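Local structure of AvmM (7FE6) at residues 23-28 with 179-184; 46-51 with 133-138; 55-60 with 125-130; 79-84 with 111-116. The protein catalyses macrocyclization by dehydration and Michael-type addition in the biosynthesis of alchivemycin A. One frame throughout, in Å; residues are numbered along the deposited sequence.

Interaction 1: residues 23-28 with 179-184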
loop_
_atom_site.group_PDB
_atom_site.type_symbol
_atom_site.label_atom_id
_atom_site.label_comp_id
_atom_site.label_asym_id
_atom_site.label_seq_id
_atom_site.Cartn_x
_atom_site.Cartn_y
_atom_site.Cartn_z
ATOM N N ASN A 23 -7.989 14.579 1.656
ATOM C CA ASN A 23 -8.266 14.123 0.304
ATOM C C ASN A 23 -6.995 13.999 -0.525
ATOM O O ASN A 23 -7.018 13.338 -1.568
ATOM C CB ASN A 23 -9.243 15.085 -0.376
ATOM C CG ASN A 23 -10.694 14.823 -0.002
ATOM O OD1 ASN A 23 -11.074 13.696 0.320
ATOM N ND2 ASN A 23 -11.512 15.871 -0.048
ATOM N N ILE A 24 -5.902 14.626 -0.093
ATOM C CA ILE A 24 -4.606 14.535 -0.756
ATOM C C ILE A 24 -3.825 13.467 0.001
ATOM O O ILE A 24 -3.251 13.741 1.065
ATOM C CB ILE A 24 -3.858 15.874 -0.755
ATOM C CG1 ILE A 24 -4.790 17.033 -1.104
ATOM C CG2 ILE A 24 -2.727 15.825 -1.762
ATOM C CD1 ILE A 24 -5.474 16.914 -2.480
ATOM N N VAL A 25 -3.799 12.254 -0.552
ATOM C CA VAL A 25 -3.214 11.090 0.102
ATOM C C VAL A 25 -1.871 10.749 -0.564
ATOM O O VAL A 25 -1.525 11.280 -1.613
ATOM C CB VAL A 25 -4.187 9.889 0.069
ATOM C CG1 VAL A 25 -5.567 10.340 0.567
ATOM C CG2 VAL A 25 -4.300 9.321 -1.345
ATOM N N ALA A 26 -1.121 9.827 0.040
ATOM C CA ALA A 26 0.146 9.392 -0.544
ATOM C C ALA A 26 0.315 7.873 -0.433
ATOM O O ALA A 26 -0.130 7.248 0.533
ATOM C CB ALA A 26 1.326 10.092 0.118
ATOM N N ASP A 27 1.014 7.287 -1.413
ATOM C CA ASP A 27 1.274 5.854 -1.430
ATOM C C ASP A 27 2.753 5.567 -1.674
ATOM O O ASP A 27 3.434 6.296 -2.407
ATOM C CB ASP A 27 0.440 5.139 -2.487
ATOM C CG ASP A 27 -1.036 5.286 -2.228
ATOM O OD1 ASP A 27 -1.486 4.896 -1.134
ATOM O OD2 ASP A 27 -1.762 5.766 -3.121
ATOM N N PHE A 28 3.244 4.496 -1.040
ATOM C CA PHE A 28 4.601 4.002 -1.223
ATOM C C PHE A 28 4.598 2.744 -2.086
ATOM O O PHE A 28 3.683 1.915 -2.012
ATOM C CB PHE A 28 5.258 3.685 0.129
ATOM C CG PHE A 28 5.633 4.900 0.949
ATOM C CD1 PHE A 28 6.776 5.638 0.646
ATOM C CD2 PHE A 28 4.896 5.264 2.064
ATOM C CE1 PHE A 28 7.145 6.727 1.412
ATOM C CE2 PHE A 28 5.274 6.380 2.838
ATOM C CZ PHE A 28 6.387 7.105 2.500
ATOM N N PHE A 179 -1.590 20.921 4.163
ATOM C CA PHE A 179 -0.945 19.625 3.969
ATOM C C PHE A 179 -1.966 18.514 3.752
ATOM O O PHE A 179 -3.162 18.667 4.003
ATOM C CB PHE A 179 -0.028 19.293 5.157
ATOM C CG PHE A 179 1.037 20.315 5.381
ATOM C CD1 PHE A 179 2.224 20.259 4.675
ATOM C CD2 PHE A 179 0.827 21.374 6.254
ATOM C CE1 PHE A 179 3.203 21.228 4.864
ATOM C CE2 PHE A 179 1.791 22.354 6.442
ATOM C CZ PHE A 179 2.984 22.282 5.750
ATOM N N GLY A 180 -1.467 17.386 3.248
ATOM C CA GLY A 180 -2.281 16.221 2.999
ATOM C C GLY A 180 -2.185 15.190 4.109
ATOM O O GLY A 180 -1.653 15.432 5.194
ATOM N N ARG A 181 -2.726 14.013 3.813
ATOM C CA ARG A 181 -2.797 12.908 4.762
ATOM C C ARG A 181 -1.439 12.223 4.873
ATOM O O ARG A 181 -0.864 11.818 3.862
ATOM C CB ARG A 181 -3.862 11.910 4.308
ATOM C CG ARG A 181 -4.246 10.881 5.352
ATOM C CD ARG A 181 -5.193 9.856 4.803
ATOM N NE ARG A 181 -4.521 8.850 3.994
ATOM C CZ ARG A 181 -5.009 7.628 3.753
ATOM N NH1 ARG A 181 -6.182 7.256 4.270
ATOM N NH2 ARG A 181 -4.323 6.768 3.000
ATOM N N LEU A 182 -0.912 12.126 6.086
ATOM C CA LEU A 182 0.381 11.491 6.289
ATOM C C LEU A 182 0.305 10.001 5.988
ATOM O O LEU A 182 -0.611 9.319 6.445
ATOM C CB LEU A 182 0.842 11.697 7.727
ATOM C CG LEU A 182 2.301 11.429 8.105
ATOM C CD1 LEU A 182 3.262 12.317 7.330
ATOM C CD2 LEU A 182 2.480 11.684 9.593
ATOM N N GLN A 183 1.297 9.488 5.259
ATOM C CA GLN A 183 1.432 8.064 4.993
ATOM C C GLN A 183 2.764 7.549 5.534
ATOM O O GLN A 183 3.809 8.201 5.398
ATOM C CB GLN A 183 1.355 7.762 3.498
ATOM C CG GLN A 183 1.063 6.295 3.190
ATOM C CD GLN A 183 -0.372 5.924 3.559
ATOM O OE1 GLN A 183 -1.230 6.791 3.676
ATOM N NE2 GLN A 183 -0.628 4.643 3.763
ATOM N N GLN A 184 2.730 6.356 6.106
ATOM C CA GLN A 184 3.843 5.806 6.863
ATOM C C GLN A 184 4.398 4.597 6.134
ATOM O O GLN A 184 3.672 3.875 5.450
ATOM C CB GLN A 184 3.382 5.414 8.278
ATOM C CG GLN A 184 4.424 4.812 9.219
ATOM C CD GLN A 184 3.879 4.600 10.639
ATOM O OE1 GLN A 184 2.822 5.108 10.989
ATOM N NE2 GLN A 184 4.570 3.802 11.426
#

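Interaction 2: residues 46-51 with 133-138. With ZHU (Alchivemycin A), chain I.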
loop_
_atom_site.group_PDB
_atom_site.type_symbol
_atom_site.label_atom_id
_atom_site.label_comp_id
_atom_site.label_asym_id
_atom_site.label_seq_id
_atom_site.Cartn_x
_atom_site.Cartn_y
_atom_site.Cartn_z
ATOM N N PHE A 46 4.039 8.674 -4.255
ATOM C CA PHE A 46 3.255 9.536 -5.119
ATOM C C PHE A 46 2.067 10.059 -4.330
ATOM O O PHE A 46 1.518 9.352 -3.482
ATOM C CB PHE A 46 2.799 8.807 -6.400
ATOM C CG PHE A 46 2.509 7.321 -6.223
ATOM C CD1 PHE A 46 3.541 6.388 -6.239
ATOM C CD2 PHE A 46 1.194 6.863 -6.098
ATOM C CE1 PHE A 46 3.286 5.033 -6.079
ATOM C CE2 PHE A 46 0.916 5.504 -5.945
ATOM C CZ PHE A 46 1.964 4.578 -5.942
ATOM N N TYR A 47 1.684 11.303 -4.587
ATOM C CA TYR A 47 0.516 11.861 -3.922
ATOM C C TYR A 47 -0.586 12.095 -4.946
ATOM O O TYR A 47 -0.312 12.499 -6.081
ATOM C CB TYR A 47 0.867 13.137 -3.140
ATOM C CG TYR A 47 1.484 14.294 -3.910
ATOM C CD1 TYR A 47 2.874 14.366 -4.113
ATOM C CD2 TYR A 47 0.692 15.358 -4.369
ATOM C CE1 TYR A 47 3.459 15.442 -4.793
ATOM C CE2 TYR A 47 1.258 16.437 -5.049
ATOM C CZ TYR A 47 2.649 16.472 -5.256
ATOM O OH TYR A 47 3.212 17.530 -5.920
ATOM N N THR A 48 -1.831 11.803 -4.544
ATOM C CA THR A 48 -2.976 11.744 -5.445
ATOM C C THR A 48 -4.111 12.585 -4.886
ATOM O O THR A 48 -4.396 12.530 -3.685
ATOM C CB THR A 48 -3.482 10.310 -5.639
ATOM O OG1 THR A 48 -2.444 9.484 -6.178
ATOM C CG2 THR A 48 -4.718 10.277 -6.569
ATOM N N ASN A 49 -4.750 13.374 -5.756
ATOM C CA ASN A 49 -5.898 14.169 -5.329
ATOM C C ASN A 49 -7.129 13.270 -5.380
ATOM O O ASN A 49 -7.708 13.036 -6.448
ATOM C CB ASN A 49 -6.077 15.417 -6.184
ATOM C CG ASN A 49 -7.080 16.394 -5.578
ATOM O OD1 ASN A 49 -7.842 16.034 -4.686
ATOM N ND2 ASN A 49 -7.075 17.636 -6.053
ATOM N N ARG A 50 -7.503 12.732 -4.218
ATOM C CA ARG A 50 -8.723 11.964 -4.055
ATOM C C ARG A 50 -9.939 12.838 -3.791
ATOM O O ARG A 50 -11.046 12.312 -3.697
ATOM C CB ARG A 50 -8.548 10.988 -2.903
ATOM C CG ARG A 50 -7.393 10.042 -3.071
ATOM C CD ARG A 50 -7.739 8.942 -4.063
ATOM N NE ARG A 50 -6.774 7.854 -4.074
ATOM C CZ ARG A 50 -6.510 7.115 -5.146
ATOM N NH1 ARG A 50 -7.132 7.359 -6.295
ATOM N NH2 ARG A 50 -5.602 6.156 -5.076
ATOM N N GLY A 51 -9.763 14.149 -3.676
ATOM C CA GLY A 51 -10.853 15.085 -3.511
ATOM C C GLY A 51 -11.255 15.709 -4.829
ATOM O O GLY A 51 -10.910 15.221 -5.911
ATOM N N VAL A 133 -8.028 13.460 -9.119
ATOM C CA VAL A 133 -7.690 12.166 -9.699
ATOM C C VAL A 133 -6.244 12.177 -10.194
ATOM O O VAL A 133 -5.656 11.122 -10.460
ATOM C CB VAL A 133 -8.705 11.783 -10.804
ATOM C CG1 VAL A 133 -8.386 10.449 -11.439
ATOM C CG2 VAL A 133 -10.127 11.719 -10.226
ATOM N N GLU A 134 -5.633 13.354 -10.288
ATOM C CA GLU A 134 -4.261 13.372 -10.776
ATOM C C GLU A 134 -3.274 13.048 -9.649
ATOM O O GLU A 134 -3.589 13.115 -8.449
ATOM C CB GLU A 134 -3.923 14.726 -11.398
ATOM C CG GLU A 134 -4.816 15.180 -12.543
ATOM C CD GLU A 134 -4.653 14.378 -13.814
ATOM O OE1 GLU A 134 -3.648 13.654 -13.975
ATOM O OE2 GLU A 134 -5.535 14.510 -14.682
ATOM N N SER A 135 -2.035 12.764 -10.048
ATOM C CA SER A 135 -1.040 12.358 -9.067
ATOM C C SER A 135 0.341 12.795 -9.522
ATOM O O SER A 135 0.583 12.984 -10.720
ATOM C CB SER A 135 -1.078 10.835 -8.809
ATOM O OG SER A 135 -0.394 10.112 -9.810
ATOM N N VAL A 136 1.236 12.967 -8.537
ATOM C CA VAL A 136 2.638 13.335 -8.741
ATOM C C VAL A 136 3.502 12.289 -8.046
ATOM O O VAL A 136 3.237 11.929 -6.895
ATOM C CB VAL A 136 2.952 14.749 -8.189
ATOM C CG1 VAL A 136 4.459 15.042 -8.227
ATOM C CG2 VAL A 136 2.164 15.832 -8.939
ATOM N N THR A 137 4.546 11.827 -8.725
ATOM C CA THR A 137 5.413 10.783 -8.204
ATOM C C THR A 137 6.805 11.340 -7.965
ATOM O O THR A 137 7.332 12.094 -8.792
ATOM C CB THR A 137 5.531 9.605 -9.195
ATOM O OG1 THR A 137 4.290 8.894 -9.301
ATOM C CG2 THR A 137 6.661 8.639 -8.803
ATOM N N ALA A 138 7.414 10.929 -6.855
ATOM C CA ALA A 138 8.845 11.057 -6.660
ATOM C C ALA A 138 9.420 9.654 -6.698
ATOM O O ALA A 138 8.956 8.769 -5.965
ATOM C CB ALA A 138 9.180 11.758 -5.338
HETATM C C1 ZHU I . -4.553 6.475 -9.104
HETATM C C11 ZHU I . -3.655 7.031 -17.098
HETATM C C12 ZHU I . -3.369 5.934 -16.072
HETATM C C14 ZHU I . -5.465 5.113 -17.146
HETATM C C15 ZHU I . -6.717 4.633 -17.152
HETATM C C17 ZHU I . -8.191 3.519 -18.835
HETATM C C19 ZHU I . -10.445 4.198 -18.258
HETATM C C2 ZHU I . -4.200 7.221 -10.367
HETATM C C21 ZHU I . -12.073 5.274 -16.708
HETATM C C22 ZHU I . -11.651 6.635 -17.244
HETATM C C24 ZHU I . -9.906 5.547 -18.753
HETATM C C25 ZHU I . -8.570 5.906 -18.046
HETATM C C27 ZHU I . -7.362 8.220 -17.522
HETATM C C28 ZHU I . -10.847 7.892 -19.249
HETATM C C29 ZHU I . -12.581 5.424 -15.281
HETATM C C31 ZHU I . -6.317 8.268 -10.058
HETATM C C35 ZHU I . -2.160 10.575 -16.931
HETATM C C38 ZHU I . -6.443 10.437 -16.668
HETATM C C5 ZHU I . -5.597 8.754 -13.365
HETATM C C7 ZHU I . -4.460 10.421 -14.786
HETATM C C9 ZHU I . -3.107 9.400 -16.677
HETATM N N33 ZHU I . -6.437 9.362 -15.674
HETATM O O32 ZHU I . -3.709 9.509 -12.084
HETATM O O34 ZHU I . -2.347 9.209 -14.384
HETATM O O36 ZHU I . -7.870 7.457 -19.680
HETATM O O40 ZHU I . -7.293 10.250 -19.108
HETATM O O41 ZHU I . -6.998 7.014 -15.398
#

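Interaction 3: residues 55-60 with 125-130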
loop_
_atom_site.group_PDB
_atom_site.type_symbol
_atom_site.label_atom_id
_atom_site.label_comp_id
_atom_site.label_asym_id
_atom_site.label_seq_id
_atom_site.Cartn_x
_atom_site.Cartn_y
_atom_site.Cartn_z
ATOM N N TYR A 55 -5.630 21.975 -6.454
ATOM C CA TYR A 55 -4.653 22.804 -5.757
ATOM C C TYR A 55 -3.713 23.483 -6.750
ATOM O O TYR A 55 -3.226 22.839 -7.684
ATOM C CB TYR A 55 -3.851 21.978 -4.769
ATOM C CG TYR A 55 -4.564 21.853 -3.461
ATOM C CD1 TYR A 55 -4.537 22.891 -2.550
ATOM C CD2 TYR A 55 -5.296 20.715 -3.145
ATOM C CE1 TYR A 55 -5.196 22.800 -1.354
ATOM C CE2 TYR A 55 -5.968 20.618 -1.951
ATOM C CZ TYR A 55 -5.913 21.669 -1.055
ATOM O OH TYR A 55 -6.567 21.606 0.153
ATOM N N PRO A 56 -3.434 24.773 -6.545
ATOM C CA PRO A 56 -2.660 25.519 -7.551
ATOM C C PRO A 56 -1.186 25.169 -7.581
ATOM O O PRO A 56 -0.529 25.370 -8.613
ATOM C CB PRO A 56 -2.886 26.986 -7.152
ATOM C CG PRO A 56 -3.220 26.939 -5.696
ATOM C CD PRO A 56 -3.970 25.649 -5.487
ATOM N N ASP A 57 -0.628 24.693 -6.477
ATOM C CA ASP A 57 0.775 24.315 -6.468
ATOM C C ASP A 57 0.973 23.277 -5.374
ATOM O O ASP A 57 0.363 23.371 -4.306
ATOM C CB ASP A 57 1.674 25.544 -6.257
ATOM C CG ASP A 57 3.040 25.381 -6.902
ATOM O OD1 ASP A 57 3.294 24.318 -7.522
ATOM O OD2 ASP A 57 3.867 26.316 -6.781
ATOM N N THR A 58 1.760 22.249 -5.668
ATOM C CA THR A 58 1.947 21.162 -4.719
ATOM C C THR A 58 3.366 20.642 -4.818
ATOM O O THR A 58 3.975 20.676 -5.890
ATOM C CB THR A 58 1.020 19.988 -4.980
ATOM O OG1 THR A 58 1.330 19.454 -6.272
ATOM C CG2 THR A 58 -0.458 20.389 -4.897
ATOM N N GLY A 59 3.848 20.089 -3.704
ATOM C CA GLY A 59 5.111 19.378 -3.672
ATOM C C GLY A 59 5.134 18.388 -2.529
ATOM O O GLY A 59 4.425 18.548 -1.532
ATOM N N LEU A 60 5.968 17.362 -2.680
ATOM C CA LEU A 60 6.067 16.301 -1.685
ATOM C C LEU A 60 7.107 16.621 -0.611
ATOM O O LEU A 60 8.209 17.103 -0.904
ATOM C CB LEU A 60 6.439 14.967 -2.344
ATOM C CG LEU A 60 6.588 13.810 -1.335
ATOM C CD1 LEU A 60 5.253 13.460 -0.689
ATOM C CD2 LEU A 60 7.337 12.583 -1.851
ATOM N N ASP A 125 5.635 28.159 -15.574
ATOM C CA ASP A 125 6.080 28.957 -14.430
ATOM C C ASP A 125 6.635 28.120 -13.275
ATOM O O ASP A 125 6.977 28.684 -12.227
ATOM C CB ASP A 125 4.944 29.864 -13.934
ATOM C CG ASP A 125 3.816 29.103 -13.231
ATOM O OD1 ASP A 125 3.852 27.848 -13.131
ATOM O OD2 ASP A 125 2.860 29.782 -12.786
ATOM N N GLY A 126 6.707 26.802 -13.412
ATOM C CA GLY A 126 7.278 25.956 -12.394
ATOM C C GLY A 126 6.260 25.321 -11.472
ATOM O O GLY A 126 6.589 24.354 -10.776
ATOM N N THR A 127 5.029 25.819 -11.476
ATOM C CA THR A 127 4.013 25.288 -10.583
ATOM C C THR A 127 3.608 23.868 -10.971
ATOM O O THR A 127 3.646 23.478 -12.141
ATOM C CB THR A 127 2.781 26.193 -10.597
ATOM O OG1 THR A 127 2.348 26.365 -11.952
ATOM C CG2 THR A 127 3.064 27.543 -9.954
ATOM N N VAL A 128 3.210 23.099 -9.962
ATOM C CA VAL A 128 2.688 21.752 -10.145
ATOM C C VAL A 128 1.248 21.738 -9.641
ATOM O O VAL A 128 0.994 21.267 -8.523
ATOM C CB VAL A 128 3.548 20.713 -9.405
ATOM C CG1 VAL A 128 3.086 19.301 -9.737
ATOM C CG2 VAL A 128 4.998 20.857 -9.787
ATOM N N PRO A 129 0.274 22.222 -10.420
ATOM C CA PRO A 129 -1.124 22.152 -9.969
ATOM C C PRO A 129 -1.541 20.698 -9.872
ATOM O O PRO A 129 -1.000 19.847 -10.576
ATOM C CB PRO A 129 -1.899 22.889 -11.072
ATOM C CG PRO A 129 -0.872 23.573 -11.903
ATOM C CD PRO A 129 0.387 22.792 -11.776
ATOM N N LEU A 130 -2.493 20.398 -8.979
ATOM C CA LEU A 130 -2.923 19.012 -8.742
ATOM C C LEU A 130 -4.433 18.849 -8.922
ATOM O O LEU A 130 -5.203 18.923 -7.950
ATOM C CB LEU A 130 -2.487 18.524 -7.356
ATOM C CG LEU A 130 -2.706 17.007 -7.150
ATOM C CD1 LEU A 130 -1.726 16.174 -7.990
ATOM C CD2 LEU A 130 -2.658 16.594 -5.678
#

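Interaction 4: residues 79-84 with 111-116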
loop_
_atom_site.group_PDB
_atom_site.type_symbol
_atom_site.label_atom_id
_atom_site.label_comp_id
_atom_site.label_asym_id
_atom_site.label_seq_id
_atom_site.Cartn_x
_atom_site.Cartn_y
_atom_site.Cartn_z
ATOM N N LEU A 79 20.259 11.262 -0.281
ATOM C CA LEU A 79 18.873 11.314 -0.731
ATOM C C LEU A 79 18.823 11.957 -2.108
ATOM O O LEU A 79 19.192 13.124 -2.259
ATOM C CB LEU A 79 18.005 12.098 0.261
ATOM C CG LEU A 79 16.572 11.603 0.520
ATOM C CD1 LEU A 79 15.725 12.704 1.151
ATOM C CD2 LEU A 79 15.918 11.067 -0.723
ATOM N N PHE A 80 18.367 11.199 -3.104
ATOM C CA PHE A 80 18.127 11.711 -4.449
ATOM C C PHE A 80 16.688 11.439 -4.848
ATOM O O PHE A 80 16.076 10.452 -4.412
ATOM C CB PHE A 80 19.046 11.062 -5.485
ATOM C CG PHE A 80 20.465 11.511 -5.395
ATOM C CD1 PHE A 80 21.296 11.030 -4.376
ATOM C CD2 PHE A 80 20.980 12.403 -6.336
ATOM C CE1 PHE A 80 22.617 11.440 -4.293
ATOM C CE2 PHE A 80 22.313 12.829 -6.269
ATOM C CZ PHE A 80 23.134 12.358 -5.243
ATOM N N TYR A 81 16.151 12.297 -5.705
ATOM C CA TYR A 81 14.784 12.084 -6.133
ATOM C C TYR A 81 14.599 12.641 -7.528
ATOM O O TYR A 81 15.427 13.405 -8.048
ATOM C CB TYR A 81 13.778 12.696 -5.153
ATOM C CG TYR A 81 13.655 14.207 -5.202
ATOM C CD1 TYR A 81 14.618 15.020 -4.596
ATOM C CD2 TYR A 81 12.556 14.817 -5.795
ATOM C CE1 TYR A 81 14.515 16.395 -4.610
ATOM C CE2 TYR A 81 12.433 16.197 -5.822
ATOM C CZ TYR A 81 13.427 16.994 -5.223
ATOM O OH TYR A 81 13.327 18.379 -5.224
ATOM N N LYS A 82 13.468 12.255 -8.114
ATOM C CA LYS A 82 13.111 12.619 -9.476
ATOM C C LYS A 82 11.597 12.700 -9.504
ATOM O O LYS A 82 10.928 11.724 -9.148
ATOM C CB LYS A 82 13.656 11.565 -10.443
ATOM C CG LYS A 82 12.964 11.402 -11.764
ATOM C CD LYS A 82 13.131 9.946 -12.207
ATOM C CE LYS A 82 13.302 9.804 -13.684
ATOM N NZ LYS A 82 12.148 10.390 -14.436
ATOM N N VAL A 83 11.066 13.862 -9.890
ATOM C CA VAL A 83 9.626 14.100 -9.881
ATOM C C VAL A 83 9.059 13.652 -11.220
ATOM O O VAL A 83 9.241 14.327 -12.239
ATOM C CB VAL A 83 9.294 15.568 -9.599
ATOM C CG1 VAL A 83 7.808 15.730 -9.481
ATOM C CG2 VAL A 83 9.968 16.023 -8.322
ATOM N N SER A 84 8.369 12.504 -11.212
ATOM C CA SER A 84 7.769 11.940 -12.419
ATOM C C SER A 84 8.803 11.829 -13.536
ATOM O O SER A 84 9.847 11.186 -13.351
ATOM C CB SER A 84 6.584 12.791 -12.878
ATOM O OG SER A 84 5.571 12.738 -11.895
ATOM N N CYS A 111 12.241 16.475 4.885
ATOM C CA CYS A 111 12.908 16.836 3.639
ATOM C C CYS A 111 11.910 17.198 2.550
ATOM O O CYS A 111 10.939 16.469 2.312
ATOM C CB CYS A 111 13.794 15.695 3.146
ATOM S SG CYS A 111 15.030 15.249 4.308
ATOM N N GLN A 112 12.188 18.289 1.853
ATOM C CA GLN A 112 11.365 18.705 0.732
ATOM C C GLN A 112 11.834 18.023 -0.551
ATOM O O GLN A 112 13.004 18.121 -0.926
ATOM C CB GLN A 112 11.394 20.228 0.588
ATOM C CG GLN A 112 10.381 20.767 -0.406
ATOM C CD GLN A 112 10.414 22.292 -0.529
ATOM O OE1 GLN A 112 10.004 22.850 -1.548
ATOM N NE2 GLN A 112 10.852 22.969 0.529
ATOM N N LEU A 113 10.900 17.358 -1.229
ATOM C CA LEU A 113 11.121 16.724 -2.530
ATOM C C LEU A 113 10.173 17.312 -3.578
ATOM O O LEU A 113 9.478 16.557 -4.274
ATOM C CB LEU A 113 10.899 15.203 -2.429
ATOM C CG LEU A 113 12.029 14.331 -1.871
ATOM C CD1 LEU A 113 12.303 14.640 -0.396
ATOM C CD2 LEU A 113 11.665 12.864 -2.033
ATOM N N SER A 114 10.182 18.646 -3.743
ATOM C CA SER A 114 9.233 19.325 -4.612
ATOM C C SER A 114 9.875 19.568 -5.972
ATOM O O SER A 114 11.049 19.267 -6.202
ATOM C CB SER A 114 8.790 20.668 -4.021
ATOM O OG SER A 114 9.866 21.628 -3.975
ATOM N N GLY A 115 9.085 20.104 -6.893
ATOM C CA GLY A 115 9.609 20.536 -8.165
ATOM C C GLY A 115 8.749 20.117 -9.336
ATOM O O GLY A 115 7.842 19.286 -9.209
ATOM N N PRO A 116 9.041 20.684 -10.510
ATOM C CA PRO A 116 8.286 20.332 -11.720
ATOM C C PRO A 116 8.413 18.850 -12.045
ATOM O O PRO A 116 9.436 18.211 -11.767
ATOM C CB PRO A 116 8.937 21.187 -12.810
ATOM C CG PRO A 116 9.714 22.236 -12.077
ATOM C CD PRO A 116 10.090 21.686 -10.762
#

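Interaction 1: residues 23-28 with 179-184
Ile24 and Arg181 are joined by backbone where the edge strand 24-29 of one sheet of a β-sandwich runs close to the irregular start of strand 178-189 of the other sheet. This end is tight. Ile24 O accepts from Arg181 N at 2.8 Å, with 162° at the hydrogen, and the same oxygen also takes a CA-H...O contact from Gly180 CA at 3.3 Å. The chains run within 22° of each other but part further on, and Ala26 O is met by side-chain carbon instead: Gln183 CG lies 3.1 Å from it. Ile24 and Ala26 are buried, packing against Met161 and Ala157 of strand 153-162. The opposite aspect is looser and partly exposed. There Val25 and Arg181 extend alongside one another, and Val25 CG1 sits over one face of the guanidinium at 3.9 Å from Arg181 NE; Arg50 of the second subunit packs on the same arginine. At the far end CG of Phe28, anti to its carbonyl carbon (chi1 -72°), starts the ring on a course antiparallel to the Gln183 side chain. The ring presents its edge, with Phe28 CE2 3.5 Å from Gln183 O.

Interaction 2: residues 46-51 with 133-138
An antiparallel ladder between Phe46-Asn49 and Ser135-Ala138 forms the middle of one sheet and runs out into the alchivemycin A pocket. Its hydrogen-bonded pair is Tyr47 with Val136: Tyr47 N reaches Val136 O and Val136 N reaches Tyr47 O, both at 2.9 Å. Beyond the strand end the pairing goes on, Asn49 N donating to Glu134 O and Val133 N to Asn49 O at 2.7 Å, which fixes the backbone of two pocket residues. On the face of Tyr47 and Val136, CG of Tyr47 lies between its backbone N and carbonyl carbon (chi1 58°), and Val136 CB sits over the ring, 3.8 Å from the centroid; the phenol OH is bonded to Thr58. On the other face Thr48 OG1 touches Ser135 CB at 3.3 Å, while Ser135 OG bonds to Gln184 of the third subunit. Thr48 CG2 also lies over one face of the Arg50 guanidinium, whose NH1 bonds to Leu182 O of that subunit. The ligand is met by Val133, whose O is 3.0 Å from C31 and whose CG1 also touches it, by Glu134 OE1, 3.4 Å from its C7, and by Arg50 NH1, 3.9 Å from its C1. The arrangement is that of a ligand pocket at the end of a β-ladder, beside a subunit interface.

Interaction 3: residues 55-60 with 125-130
Tyr55 meets Leu130 in a single antiparallel bridge: Leu130 N donates to Tyr55 O at 2.9 Å, and the return bond from Tyr55 N to Leu130 O is weak. Tyr55 O is also approached by Pro129 CA. Next, Pro56 turns its carbonyl to the same proline, with Pro56 O 3.5 Å from Pro129 CA. Asp57 then takes over with its side chain. CG stands anti to the backbone N (chi1 -151°), and OD1 accepts from Val128 N at 2.7 Å in a nearly straight bond, 171° at the hydrogen, met from above the carboxylate plane. The Thr127 side chain crosses that of Asp57 at about a right angle, its CG2 3.5 Å from Asp57 OD2. In Thr58 the two branches part: OG1 donates to Val128 O at 2.9 Å and is also bonded to the hydroxyl of Tyr47, whereas CG2 packs on Leu130 CB at 3.7 Å. The segment 125-130 is a loop without regular structure, laid against the beginning of strand 57-66. After the one bridge, the carboxylate of Asp57 and the hydroxyl of Thr58 bind the N-H and the carbonyl of Val128, so side chains do the work of backbone pairing.

Interaction 4: residues 79-84 with 111-116
Leu113 packs over one face of the Tyr81 ring, between the two sheets of the β-sandwich, where strands 79-83 and 111-113 pass 8.9 Å apart at 31°. With CG between the backbone N and carbonyl carbon (chi1 75°), the Tyr81 ring offers one face to Leu113, whose side chain runs antiparallel to that of Tyr81: Leu113 CB sits over the ring, 3.9 Å from the centroid and close to the normal, and Leu113 CG comes within 3.7 Å of Tyr81 CG. In Leu113 CG is anti to the carbonyl carbon (chi1 -81°), and CD2 leans on Tyr81 CB. The far end of the ring is polar: Tyr81 OH donates to Ser114 O at 2.6 Å, the acceptor lying at the ring edge in its plane, so the phenol is fixed both by its face and by its tip. To one side Leu79 CD1 touches Cys111 CB at 4.1 Å and, slightly farther, Leu113 CD1. To the other, Val83 lies against the backbone oxygens of Gly115 and Pro116: CG1 is 3.6 Å from Gly115 O and CB 3.4 Å from Pro116 O. Val140 of strand 135-144 packs on both Leu79 and Leu113, and Val83 packs on Val136 of the same strand. Apolar side chains filling the gap between two roughly aligned strands of facing sheets are typical of the interior of a β-sandwich.

Overall arrangement
From the N terminus the chain enters the four contacts in order at 23-28, 46-51, 55-60 and 79-84, and leaves them in reverse. Interaction 4 closes first, at 111-116; interaction 3 follows at 125-130, interaction 2 at 133-138, and interaction 1 last at 179-184, so the loops nest fully and none cross. Interactions 1 and 4 tie the two sheets together, interaction 2 pairs central strands of one sheet, and interaction 3 fastens a loop to the other. Neighbours are linked directly: strands 24-29 and 40-49 join interactions 1 and 2, Tyr47 OH and Thr58 OG1 interactions 2 and 3, and Leu60 O and Leu113 N interactions 3 and 4.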